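Local coordinates for conserved hypothetical protein (Agrobacterium tumefaciens, PDB 2FEX), which is of unknown function but belongs to the DJ-1/PfpI superfamily, whose alpha/beta fold is shared with class I glutamine amidotransferases, and pairs with a second copy of itself, at residues Pro17-Ala22 / Ala157-Ala162; Asp94-Gly99 / Lys167-Phe172; Gly149-Ala154 / Val163-Ser168. All coordinates share one frame; numbering follows the deposited sequence.

Contact 1: Pro17-Ala22 / Ala157-Ala162; sequences PALLAA and APVSFA
Apolar packing accounts for both side-chain meetings between Pro-17-Ala-22 and Ala-157-Ala-162, and one sets Leu-20 against Ala-162. Their CB atoms stand 3.9 Å apart, each directed at the opposite helix, and Ala-162 CB also comes within 4.0 Å of Leu-20 CA, so the methyl lies against the root of the leucine. The two CA atoms are 4.8 Å apart, a very close approach for neighbouring helices, allowed by the small alanine. Leu-20 occurs in two conformers; in the one described, CD1 lies 3.9 Å from Ala-162 O, a position that depends on the conformer.

The second apolar meeting lies nearer the helix N-termini, where Leu-19 CD2 touches Val-159 CG2 at 4.0 Å with the two side chains slanting across each other. Val-159 turns its CB away from the partner helix, yet CG2, beside its own backbone N (CG1 taking chi1 -177°), still reaches the leucine. Phe-183 lies on both side chains.

Polar interactions serve the start of helix 158-168. Ala-157 is the N-cap residue, and Phe-161 N returns to Ala-157 O at 3.1 Å. Glu-186 of the second subunit accepts hydrogen bonds from the backbone N atoms of Val-159 and Ser-160, where the helix dipole would probably favour its negative charge.

In this alpha/beta fold, helix 158-168 thus meets helix 18-27 while Phe-161 turns to the sheet, onto Ala-98, Ile-100, Val-151 and Ala-153. The side chains that meet are all apolar and no polar bond joins the helices, which leaves shape and burial: alanine permits the close approach, Leu-20 lies against it, and Leu-19 with Val-159 packs the side nearer the N-termini.

Contact 2: Asp94-Gly99 / Lys167-Phe172; sequences DRLVAG and KSLGLF
A serine methylene and hydroxyl laid over the end of a leucine is the odd feature joining Leu-96 to Ser-168. Ser-168 CB sits 3.7 Å from Leu-96 CD2, and OG comes to 3.5 Å from Leu-96 CD1 and to 3.6 Å from CD2, so that the hydroxyl oxygen sits over the fork, about equally far from both methyls. This is van der Waals contact, not a hydrogen bond, and the OG distances hold for the conformer described, one of two. With chi1 at 176°, OG stands anti to the serine's backbone N and extends from the helix end over the leucine.

Leu-96 CD2 has a second neighbour, Leu-169 CG, at 4.0 Å. Leu-169 does not aim its CB at the strand, but its branch carbon swings close enough to flank the methyl. The buried leucine thus meets a polar, exposed residue and an apolar, partly exposed one side by side.

Just beyond, helix 158-168 ends in a Schellman motif, with Gly-170 at positive phi and its N bonded to Lys-167 O at 3.0 Å. The other segment also starts at a helix end: Asp-94, at positive phi, is the C' residue of the Schellman motif that closes helix 84-92.

Strand 96-100 bonds through its backbone to strand 66-69 and to strand 150-153, its two neighbours in the sheet. Leu-96 and Ala-98 point to the face carrying helix 158-168, where both touch Ile-165, whereas Val-97 points to the other face and meets helix 84-92.

Contact 3: Gly149-Ala154 / Val163-Ser168; sequences GVVTAA and VEILKS
Val-151 carries the meeting of strand 150-153 with Glu-164 and Ile-165 of helix 158-168, and its side chain points to the helix while Val-150 and Thr-152 point away. Gly-149 comes first, at positive phi (78°), where the chain returns from strand 145-147 into strand 150-153, antiparallel to 145-147 and parallel to 96-100. Val-150 then points to the opposite face of the sheet and packs on Leu-113.

At Val-151 the alternation brings a side chain to the helix. Its CG1, anti to the backbone N (chi1 171°), touches Glu-164 CB at 3.8 Å and Ile-165 CG1 at 4.2 Å. Its other methyl, CG2, lies 4.0 Å from Glu-164 O, so the valine fork leans on both the first side-chain carbon and the carbonyl of the glutamate. Valine and glutamate side chains cross at roughly a right angle. Glu-164 starts toward the strand but bends at chi2 (-66°), which carries its carboxylate away and, of its side chain, leaves the CB end against the valine. Ile-165 does not aim directly at the strand; its CG1 brushes past the same methyl, while the residue also packs on Ala-98.

Thr-152 OG1 is hydrogen-bonded with Thr-119 N. Ala-153 continues the strand, joined by its backbone to Gly-99 of strand 96-100, and Ala-154 begins the short loop into helix 158-168, which packs back on the sheet face near strand 96-100, a strand-loop-helix unit of the alpha/beta fold.

The contact is therefore almost wholly nonpolar: one buried valine is inserted beside the helix, and the single charged residue it meets contributes methylene rather than charge, its carboxylate being directed elsewhere.

All three contacts draw on helix 158-168, read from its N-terminal to its C-terminal end as contact 1, contact 3 and contact 2. Along the chain, segments 17-22, 94-99 and 149-154 come in turn before that helix. The centres of contacts 1 and 2 lie about 13 Å apart, those of 1 and 3 10 Å, and those of 2 and 3 6 Å. Contacts 2 and 3 reach adjacent parallel strands of one sheet, while contact 1 joins the helix to helix 18-27. Contacts 1 and 2 are long-range, whereas contact 3 spans a short loop. The helix thus packs against strand 96-100, whose Gly-99 begins a possible nucleophile-elbow pattern.

Contact 1: Pro17-Ala22 / Ala157-Ala162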
ATOM      1  N   PRO A  17       1.417  -5.720   0.072  1.00 12.50           N
ATOM      2  CA  PRO A  17       2.138  -6.043  -1.164  1.00 13.77           C
ATOM      3  C   PRO A  17       2.364  -4.835  -2.054  1.00 14.91           C
ATOM      4  O   PRO A  17       2.874  -4.979  -3.173  1.00 16.15           O
ATOM      5  CB  PRO A  17       1.164  -7.017  -1.840  1.00 14.87           C
ATOM      6  CG  PRO A  17      -0.180  -6.423  -1.559  1.00 14.58           C
ATOM      7  CD  PRO A  17      -0.051  -5.765  -0.127  1.00 11.85           C
ATOM      8  N   ALA A  18       1.976  -3.650  -1.558  1.00 13.82           N
ATOM      9  CA  ALA A  18       1.916  -2.476  -2.414  1.00 13.33           C
ATOM     10  C   ALA A  18       3.256  -1.936  -2.890  1.00 13.32           C
ATOM     11  O   ALA A  18       3.489  -1.689  -4.095  1.00 13.84           O
ATOM     12  CB  ALA A  18       1.152  -1.325  -1.622  1.00 12.49           C
ATOM     13  N   LEU A  19       4.150  -1.715  -1.937  1.00 13.25           N
ATOM     14  CA  LEU A  19       5.479  -1.231  -2.305  1.00 14.77           C
ATOM     15  C   LEU A  19       6.238  -2.225  -3.220  1.00 14.15           C
ATOM     16  O   LEU A  19       6.848  -1.811  -4.204  1.00 15.82           O
ATOM     17  CB  LEU A  19       6.240  -0.897  -1.022  1.00 15.89           C
ATOM     18  CG  LEU A  19       7.613  -0.345  -1.303  1.00 19.07           C
ATOM     19  CD1 LEU A  19       7.517   1.012  -2.141  1.00 19.04           C
ATOM     20  CD2 LEU A  19       8.251  -0.020   0.082  1.00 20.03           C
ATOM     21  N   LEU A  20       6.180  -3.516  -2.874  1.00 13.84           N
ATOM     22  CA  LEU A  20       6.846  -4.516  -3.691  0.50 14.28           C
ATOM     23  C   LEU A  20       6.298  -4.495  -5.114  1.00 14.37           C
ATOM     24  O   LEU A  20       7.096  -4.454  -6.067  1.00 14.66           O
ATOM     25  CB  LEU A  20       6.694  -5.920  -3.112  0.50 14.31           C
ATOM     26  CG  LEU A  20       7.233  -6.900  -4.167  0.50 13.99           C
ATOM     27  CD1 LEU A  20       8.740  -6.962  -4.110  0.50 10.41           C
ATOM     28  CD2 LEU A  20       6.571  -8.277  -4.132  0.50 15.76           C
ATOM     29  N   ALA A  21       4.973  -4.574  -5.257  1.00 13.31           N
ATOM     30  CA  ALA A  21       4.420  -4.649  -6.611  1.00 12.59           C
ATOM     31  C   ALA A  21       4.727  -3.390  -7.401  1.00 13.75           C
ATOM     32  O   ALA A  21       5.142  -3.451  -8.563  1.00 12.50           O
ATOM     33  CB  ALA A  21       2.901  -4.905  -6.561  1.00 13.01           C
ATOM     34  N   ALA A  22       4.523  -2.221  -6.769  1.00 13.00           N
ATOM     35  CA  ALA A  22       4.698  -0.963  -7.512  1.00 13.99           C
ATOM     36  C   ALA A  22       6.157  -0.779  -7.958  1.00 14.52           C
ATOM     37  O   ALA A  22       6.413  -0.367  -9.097  1.00 15.25           O
ATOM     38  CB  ALA A  22       4.269   0.203  -6.626  1.00 14.36           C
ATOM     39  N   ALA A 157       6.029  -4.585   8.832  1.00 12.21           N
ATOM     40  CA  ALA A 157       7.341  -4.500   8.145  1.00 13.86           C
ATOM     41  C   ALA A 157       7.195  -4.619   6.607  1.00 13.65           C
ATOM     42  O   ALA A 157       7.904  -5.437   6.000  1.00 13.41           O
ATOM     43  CB  ALA A 157       8.290  -5.605   8.665  1.00 14.11           C
ATOM     44  N   PRO A 158       6.333  -3.788   5.998  1.00 13.35           N
ATOM     45  CA  PRO A 158       6.185  -3.926   4.547  1.00 13.35           C
ATOM     46  C   PRO A 158       7.443  -3.572   3.754  1.00 13.87           C
ATOM     47  O   PRO A 158       7.641  -4.099   2.648  1.00 13.87           O
ATOM     48  CB  PRO A 158       5.028  -2.950   4.218  1.00 13.55           C
ATOM     49  CG  PRO A 158       5.103  -1.864   5.295  1.00 14.41           C
ATOM     50  CD  PRO A 158       5.507  -2.678   6.544  1.00 12.97           C
ATOM     51  N   VAL A 159       8.256  -2.648   4.274  1.00 12.93           N
ATOM     52  CA  VAL A 159       9.439  -2.219   3.508  1.00 13.10           C
ATOM     53  C   VAL A 159      10.479  -3.335   3.464  1.00 13.32           C
ATOM     54  O   VAL A 159      10.957  -3.686   2.399  1.00 13.19           O
ATOM     55  CB  VAL A 159      10.023  -0.913   4.049  1.00 13.23           C
ATOM     56  CG1 VAL A 159      11.217  -0.515   3.137  1.00 14.57           C
ATOM     57  CG2 VAL A 159       8.891   0.154   4.062  1.00 15.50           C
ATOM     58  N   SER A 160      10.858  -3.886   4.625  1.00 13.26           N
ATOM     59  CA  SER A 160      11.875  -4.922   4.631  1.00 14.71           C
ATOM     60  C   SER A 160      11.348  -6.220   3.964  1.00 12.96           C
ATOM     61  O   SER A 160      12.134  -6.967   3.399  1.00 14.16           O
ATOM     62  CB  SER A 160      12.420  -5.194   6.026  1.00 16.23           C
ATOM     63  OG  SER A 160      11.372  -5.530   6.930  1.00 14.94           O
ATOM     64  N   PHE A 161      10.034  -6.408   4.014  1.00 12.93           N
ATOM     65  CA  PHE A 161       9.423  -7.547   3.277  1.00 12.17           C
ATOM     66  C   PHE A 161       9.761  -7.379   1.777  1.00 12.88           C
ATOM     67  O   PHE A 161      10.284  -8.322   1.123  1.00 13.14           O
ATOM     68  CB  PHE A 161       7.914  -7.529   3.488  1.00 12.29           C
ATOM     69  CG  PHE A 161       7.191  -8.748   2.919  1.00 12.12           C
ATOM     70  CD1 PHE A 161       7.525 -10.037   3.319  1.00 11.68           C
ATOM     71  CD2 PHE A 161       6.140  -8.548   2.005  1.00 13.03           C
ATOM     72  CE1 PHE A 161       6.758 -11.159   2.845  1.00 12.15           C
ATOM     73  CE2 PHE A 161       5.364  -9.669   1.518  1.00 11.85           C
ATOM     74  CZ  PHE A 161       5.728 -10.968   1.911  1.00 13.22           C
ATOM     75  N   ALA A 162       9.519  -6.167   1.250  1.00 13.80           N
ATOM     76  CA  ALA A 162       9.809  -5.929  -0.157  1.00 13.59           C
ATOM     77  C   ALA A 162      11.298  -6.091  -0.483  1.00 13.90           C
ATOM     78  O   ALA A 162      11.663  -6.716  -1.496  1.00 14.38           O
ATOM     79  CB  ALA A 162       9.308  -4.553  -0.592  1.00 13.70           C
TER

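Contact 2: Asp94-Gly99 / Lys167-Phe172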
ATOM      1  N   ASP A  94      11.659 -25.051  -6.077  1.00 20.71           N
ATOM      2  CA  ASP A  94      12.659 -24.167  -5.471  1.00 22.02           C
ATOM      3  C   ASP A  94      12.387 -22.698  -5.790  1.00 19.96           C
ATOM      4  O   ASP A  94      13.332 -21.897  -5.986  1.00 22.23           O
ATOM      5  CB  ASP A  94      14.090 -24.574  -5.931  1.00 24.40           C
ATOM      6  CG  ASP A  94      14.542 -25.924  -5.317  1.00 31.65           C
ATOM      7  OD1 ASP A  94      14.240 -26.176  -4.110  1.00 38.02           O
ATOM      8  OD2 ASP A  94      15.231 -26.713  -6.018  1.00 40.18           O
ATOM      9  N   ARG A  95      11.094 -22.324  -5.845  1.00 18.38           N
ATOM     10  CA  ARG A  95      10.765 -20.920  -5.985  1.00 16.13           C
ATOM     11  C   ARG A  95      10.601 -20.265  -4.616  1.00 15.77           C
ATOM     12  O   ARG A  95      10.040 -20.863  -3.681  1.00 15.70           O
ATOM     13  CB  ARG A  95       9.435 -20.710  -6.745  1.00 16.36           C
ATOM     14  CG  ARG A  95       9.375 -21.321  -8.118  1.00 16.43           C
ATOM     15  CD  ARG A  95      10.532 -20.814  -8.975  1.00 18.70           C
ATOM     16  NE  ARG A  95      10.252 -21.119 -10.357  1.00 19.07           N
ATOM     17  CZ  ARG A  95      11.107 -20.868 -11.336  1.00 27.98           C
ATOM     18  NH1 ARG A  95      12.319 -20.342 -11.059  1.00 29.40           N
ATOM     19  NH2 ARG A  95      10.779 -21.178 -12.581  1.00 30.40           N
ATOM     20  N   LEU A  96      11.013 -18.998  -4.556  1.00 15.17           N
ATOM     21  CA  LEU A  96      10.781 -18.162  -3.371  1.00 15.04           C
ATOM     22  C   LEU A  96       9.307 -18.179  -2.966  1.00 16.02           C
ATOM     23  O   LEU A  96       8.448 -18.005  -3.836  1.00 15.05           O
ATOM     24  CB  LEU A  96      11.135 -16.700  -3.734  1.00 15.41           C
ATOM     25  CG  LEU A  96      10.808 -15.621  -2.707  1.00 17.25           C
ATOM     26  CD1 LEU A  96      11.598 -15.951  -1.408  1.00 21.44           C
ATOM     27  CD2 LEU A  96      11.255 -14.249  -3.266  1.00 18.41           C
ATOM     28  N   VAL A  97       9.032 -18.378  -1.679  1.00 14.11           N
ATOM     29  CA  VAL A  97       7.651 -18.213  -1.157  1.00 13.73           C
ATOM     30  C   VAL A  97       7.735 -17.144  -0.048  1.00 13.78           C
ATOM     31  O   VAL A  97       8.620 -17.265   0.793  1.00 13.57           O
ATOM     32  CB  VAL A  97       7.065 -19.527  -0.621  1.00 15.71           C
ATOM     33  CG1 VAL A  97       5.732 -19.265   0.073  1.00 16.81           C
ATOM     34  CG2 VAL A  97       6.847 -20.464  -1.807  1.00 15.79           C
ATOM     35  N   ALA A  98       6.887 -16.111  -0.073  1.00 13.04           N
ATOM     36  CA  ALA A  98       7.043 -14.984   0.892  1.00 12.37           C
ATOM     37  C   ALA A  98       5.648 -14.777   1.472  1.00 13.25           C
ATOM     38  O   ALA A  98       4.634 -14.746   0.707  1.00 14.20           O
ATOM     39  CB  ALA A  98       7.468 -13.712   0.189  1.00 13.13           C
ATOM     40  N   GLY A  99       5.583 -14.591   2.787  1.00 12.79           N
ATOM     41  CA  GLY A  99       4.297 -14.330   3.439  1.00 11.87           C
ATOM     42  C   GLY A  99       4.487 -13.298   4.522  1.00 12.73           C
ATOM     43  O   GLY A  99       5.471 -13.345   5.261  1.00 12.89           O
ATOM     44  N   LYS A 167      15.911  -8.940  -2.857  1.00 16.21           N
ATOM     45  CA  LYS A 167      17.240  -9.545  -2.676  1.00 18.88           C
ATOM     46  C   LYS A 167      17.244 -11.019  -3.067  1.00 19.26           C
ATOM     47  O   LYS A 167      18.172 -11.470  -3.764  1.00 20.99           O
ATOM     48  CB  LYS A 167      17.726  -9.407  -1.234  1.00 19.24           C
ATOM     49  CG  LYS A 167      18.078  -7.939  -0.868  1.00 20.56           C
ATOM     50  CD  LYS A 167      18.597  -7.924   0.570  1.00 21.39           C
ATOM     51  CE  LYS A 167      19.274  -6.585   0.861  1.00 27.42           C
ATOM     52  NZ  LYS A 167      19.871  -6.514   2.241  1.00 28.01           N
ATOM     53  N   SER A 168      16.232 -11.773  -2.611  1.00 19.20           N
ATOM     54  CA  SER A 168      16.119 -13.214  -2.950  0.50 19.45           C
ATOM     55  C   SER A 168      16.153 -13.445  -4.465  1.00 19.96           C
ATOM     56  O   SER A 168      16.758 -14.431  -4.966  1.00 22.03           O
ATOM     57  CB  SER A 168      14.850 -13.840  -2.375  0.50 19.28           C
ATOM     58  OG  SER A 168      14.721 -15.205  -2.785  0.50 14.45           O
ATOM     59  N   LEU A 169      15.519 -12.534  -5.201  1.00 19.35           N
ATOM     60  CA  LEU A 169      15.430 -12.616  -6.654  1.00 19.25           C
ATOM     61  C   LEU A 169      16.632 -12.016  -7.411  1.00 21.07           C
ATOM     62  O   LEU A 169      16.637 -12.015  -8.663  1.00 22.90           O
ATOM     63  CB  LEU A 169      14.098 -11.991  -7.125  1.00 18.10           C
ATOM     64  CG  LEU A 169      12.833 -12.731  -6.656  1.00 17.70           C
ATOM     65  CD1 LEU A 169      11.576 -11.906  -6.955  1.00 17.88           C
ATOM     66  CD2 LEU A 169      12.736 -14.091  -7.379  1.00 22.06           C
ATOM     67  N   GLY A 170      17.643 -11.571  -6.671  1.00 21.00           N
ATOM     68  CA  GLY A 170      18.837 -10.915  -7.279  1.00 22.96           C
ATOM     69  C   GLY A 170      18.474  -9.592  -7.958  1.00 23.15           C
ATOM     70  O   GLY A 170      19.179  -9.137  -8.885  1.00 25.48           O
ATOM     71  N   LEU A 171      17.426  -8.924  -7.480  1.00 22.16           N
ATOM     72  CA  LEU A 171      16.934  -7.690  -8.078  1.00 22.53           C
ATOM     73  C   LEU A 171      17.173  -6.446  -7.228  1.00 22.08           C
ATOM     74  O   LEU A 171      16.665  -5.374  -7.574  1.00 23.41           O
ATOM     75  CB  LEU A 171      15.430  -7.749  -8.366  1.00 23.18           C
ATOM     76  CG  LEU A 171      15.079  -8.858  -9.336  1.00 27.52           C
ATOM     77  CD1 LEU A 171      13.548  -8.884  -9.373  1.00 29.56           C
ATOM     78  CD2 LEU A 171      15.747  -8.688 -10.723  1.00 33.43           C
ATOM     79  N   PHE A 172      17.902  -6.575  -6.119  1.00 20.62           N
ATOM     80  CA  PHE A 172      18.064  -5.419  -5.241  1.00 20.37           C
ATOM     81  C   PHE A 172      19.349  -4.661  -5.594  1.00 22.98           C
ATOM     82  O   PHE A 172      20.319  -4.685  -4.848  1.00 24.05           O
ATOM     83  CB  PHE A 172      18.044  -5.831  -3.765  1.00 20.45           C
ATOM     84  CG  PHE A 172      17.830  -4.702  -2.820  1.00 18.46           C
ATOM     85  CD1 PHE A 172      16.644  -3.969  -2.827  1.00 20.29           C
ATOM     86  CD2 PHE A 172      18.856  -4.377  -1.873  1.00 22.26           C
ATOM     87  CE1 PHE A 172      16.470  -2.899  -1.897  1.00 21.73           C
ATOM     88  CE2 PHE A 172      18.675  -3.362  -0.929  1.00 22.76           C
ATOM     89  CZ  PHE A 172      17.508  -2.610  -0.946  1.00 21.90           C
TER

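Contact 3: Gly149-Ala154 / Val163-Ser168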
ATOM      1  N   GLY A 149      14.963 -19.807   1.056  1.00 19.09           N
ATOM      2  CA  GLY A 149      13.963 -19.485  -0.003  1.00 18.94           C
ATOM      3  C   GLY A 149      12.599 -19.126   0.532  1.00 17.32           C
ATOM      4  O   GLY A 149      11.604 -19.158  -0.204  1.00 16.84           O
ATOM      5  N   VAL A 150      12.524 -18.773   1.817  1.00 15.07           N
ATOM      6  CA  VAL A 150      11.266 -18.345   2.406  1.00 14.23           C
ATOM      7  C   VAL A 150      11.494 -16.984   3.064  1.00 15.22           C
ATOM      8  O   VAL A 150      12.407 -16.794   3.884  1.00 14.24           O
ATOM      9  CB  VAL A 150      10.817 -19.378   3.506  1.00 14.53           C
ATOM     10  CG1 VAL A 150       9.547 -18.885   4.266  1.00 17.51           C
ATOM     11  CG2 VAL A 150      10.567 -20.762   2.864  1.00 15.40           C
ATOM     12  N   VAL A 151      10.652 -16.027   2.708  1.00 12.83           N
ATOM     13  CA  VAL A 151      10.717 -14.704   3.302  1.00 13.48           C
ATOM     14  C   VAL A 151       9.443 -14.511   4.157  1.00 13.20           C
ATOM     15  O   VAL A 151       8.316 -14.782   3.705  1.00 12.70           O
ATOM     16  CB  VAL A 151      10.765 -13.610   2.210  1.00 13.85           C
ATOM     17  CG1 VAL A 151      10.596 -12.197   2.850  1.00 15.20           C
ATOM     18  CG2 VAL A 151      12.156 -13.698   1.473  1.00 15.69           C
ATOM     19  N   THR A 152       9.617 -14.036   5.382  1.00 13.40           N
ATOM     20  CA  THR A 152       8.496 -13.773   6.258  1.00 12.87           C
ATOM     21  C   THR A 152       8.657 -12.390   6.922  1.00 13.63           C
ATOM     22  O   THR A 152       9.754 -11.870   7.033  1.00 13.37           O
ATOM     23  CB  THR A 152       8.340 -14.886   7.345  1.00 13.10           C
ATOM     24  OG1 THR A 152       9.613 -15.074   7.989  1.00 13.62           O
ATOM     25  CG2 THR A 152       7.814 -16.209   6.680  1.00 14.36           C
ATOM     26  N   ALA A 153       7.522 -11.818   7.339  1.00 12.42           N
ATOM     27  CA  ALA A 153       7.492 -10.519   8.018  1.00 12.48           C
ATOM     28  C   ALA A 153       6.197 -10.340   8.751  1.00 13.05           C
ATOM     29  O   ALA A 153       5.182 -10.983   8.442  1.00 12.61           O
ATOM     30  CB  ALA A 153       7.610  -9.416   6.973  1.00 13.24           C
ATOM     31  N   ALA A 154       6.260  -9.431   9.733  1.00 13.63           N
ATOM     32  CA  ALA A 154       5.055  -8.986  10.430  1.00 12.46           C
ATOM     33  C   ALA A 154       4.387  -7.965   9.465  1.00 12.55           C
ATOM     34  O   ALA A 154       5.078  -7.360   8.596  1.00 12.48           O
ATOM     35  CB  ALA A 154       5.481  -8.304  11.694  1.00 12.16           C
ATOM     36  N   VAL A 163      12.145  -5.545   0.381  1.00 13.29           N
ATOM     37  CA  VAL A 163      13.605  -5.555   0.122  1.00 14.51           C
ATOM     38  C   VAL A 163      14.062  -7.036   0.117  1.00 14.90           C
ATOM     39  O   VAL A 163      14.836  -7.431  -0.757  1.00 15.27           O
ATOM     40  CB  VAL A 163      14.341  -4.783   1.216  1.00 14.42           C
ATOM     41  CG1 VAL A 163      15.842  -5.113   1.188  1.00 17.24           C
ATOM     42  CG2 VAL A 163      14.017  -3.267   1.101  1.00 15.20           C
ATOM     43  N   GLU A 164      13.573  -7.851   1.070  1.00 14.41           N
ATOM     44  CA  GLU A 164      14.078  -9.245   1.148  1.00 15.05           C
ATOM     45  C   GLU A 164      13.603 -10.079  -0.062  1.00 14.84           C
ATOM     46  O   GLU A 164      14.332 -10.960  -0.531  1.00 15.82           O
ATOM     47  CB  GLU A 164      13.673  -9.930   2.454  1.00 15.99           C
ATOM     48  CG  GLU A 164      14.346  -9.333   3.693  1.00 15.80           C
ATOM     49  CD  GLU A 164      15.886  -9.539   3.718  1.00 19.07           C
ATOM     50  OE1 GLU A 164      16.473 -10.336   2.911  1.00 20.38           O
ATOM     51  OE2 GLU A 164      16.529  -8.867   4.559  1.00 21.63           O
ATOM     52  N   ILE A 165      12.400  -9.773  -0.581  1.00 13.77           N
ATOM     53  CA  ILE A 165      11.902 -10.465  -1.775  1.00 13.97           C
ATOM     54  C   ILE A 165      12.787 -10.102  -2.944  1.00 15.26           C
ATOM     55  O   ILE A 165      13.269 -10.998  -3.692  1.00 16.91           O
ATOM     56  CB  ILE A 165      10.445 -10.072  -2.066  1.00 13.50           C
ATOM     57  CG1 ILE A 165       9.570 -10.712  -0.959  1.00 13.23           C
ATOM     58  CG2 ILE A 165       9.982 -10.505  -3.470  1.00 12.62           C
ATOM     59  CD1 ILE A 165       8.147 -10.151  -0.835  1.00 13.63           C
ATOM     60  N   LEU A 166      13.051  -8.799  -3.088  1.00 14.34           N
ATOM     61  CA  LEU A 166      13.932  -8.356  -4.166  1.00 15.32           C
ATOM     62  C   LEU A 166      15.354  -8.919  -4.060  1.00 16.47           C
ATOM     63  O   LEU A 166      15.896  -9.351  -5.064  1.00 18.42           O
ATOM     64  CB  LEU A 166      13.977  -6.842  -4.231  1.00 16.53           C
ATOM     65  CG  LEU A 166      12.634  -6.224  -4.656  1.00 17.16           C
ATOM     66  CD1 LEU A 166      12.791  -4.735  -4.584  1.00 20.62           C
ATOM     67  CD2 LEU A 166      12.181  -6.738  -6.066  1.00 19.42           C
ATOM     68  N   LYS A 167      15.911  -8.940  -2.857  1.00 16.21           N
ATOM     69  CA  LYS A 167      17.240  -9.545  -2.676  1.00 18.88           C
ATOM     70  C   LYS A 167      17.244 -11.019  -3.067  1.00 19.26           C
ATOM     71  O   LYS A 167      18.172 -11.470  -3.764  1.00 20.99           O
ATOM     72  CB  LYS A 167      17.726  -9.407  -1.234  1.00 19.24           C
ATOM     73  CG  LYS A 167      18.078  -7.939  -0.868  1.00 20.56           C
ATOM     74  CD  LYS A 167      18.597  -7.924   0.570  1.00 21.39           C
ATOM     75  CE  LYS A 167      19.274  -6.585   0.861  1.00 27.42           C
ATOM     76  NZ  LYS A 167      19.871  -6.514   2.241  1.00 28.01           N
ATOM     77  N   SER A 168      16.232 -11.773  -2.611  1.00 19.20           N
ATOM     78  CA  SER A 168      16.119 -13.214  -2.950  0.50 19.45           C
ATOM     79  C   SER A 168      16.153 -13.445  -4.465  1.00 19.96           C
ATOM     80  O   SER A 168      16.758 -14.431  -4.966  1.00 22.03           O
ATOM     81  CB  SER A 168      14.850 -13.840  -2.375  0.50 19.28           C
ATOM     82  OG  SER A 168      14.721 -15.205  -2.785  0.50 14.45           O
TER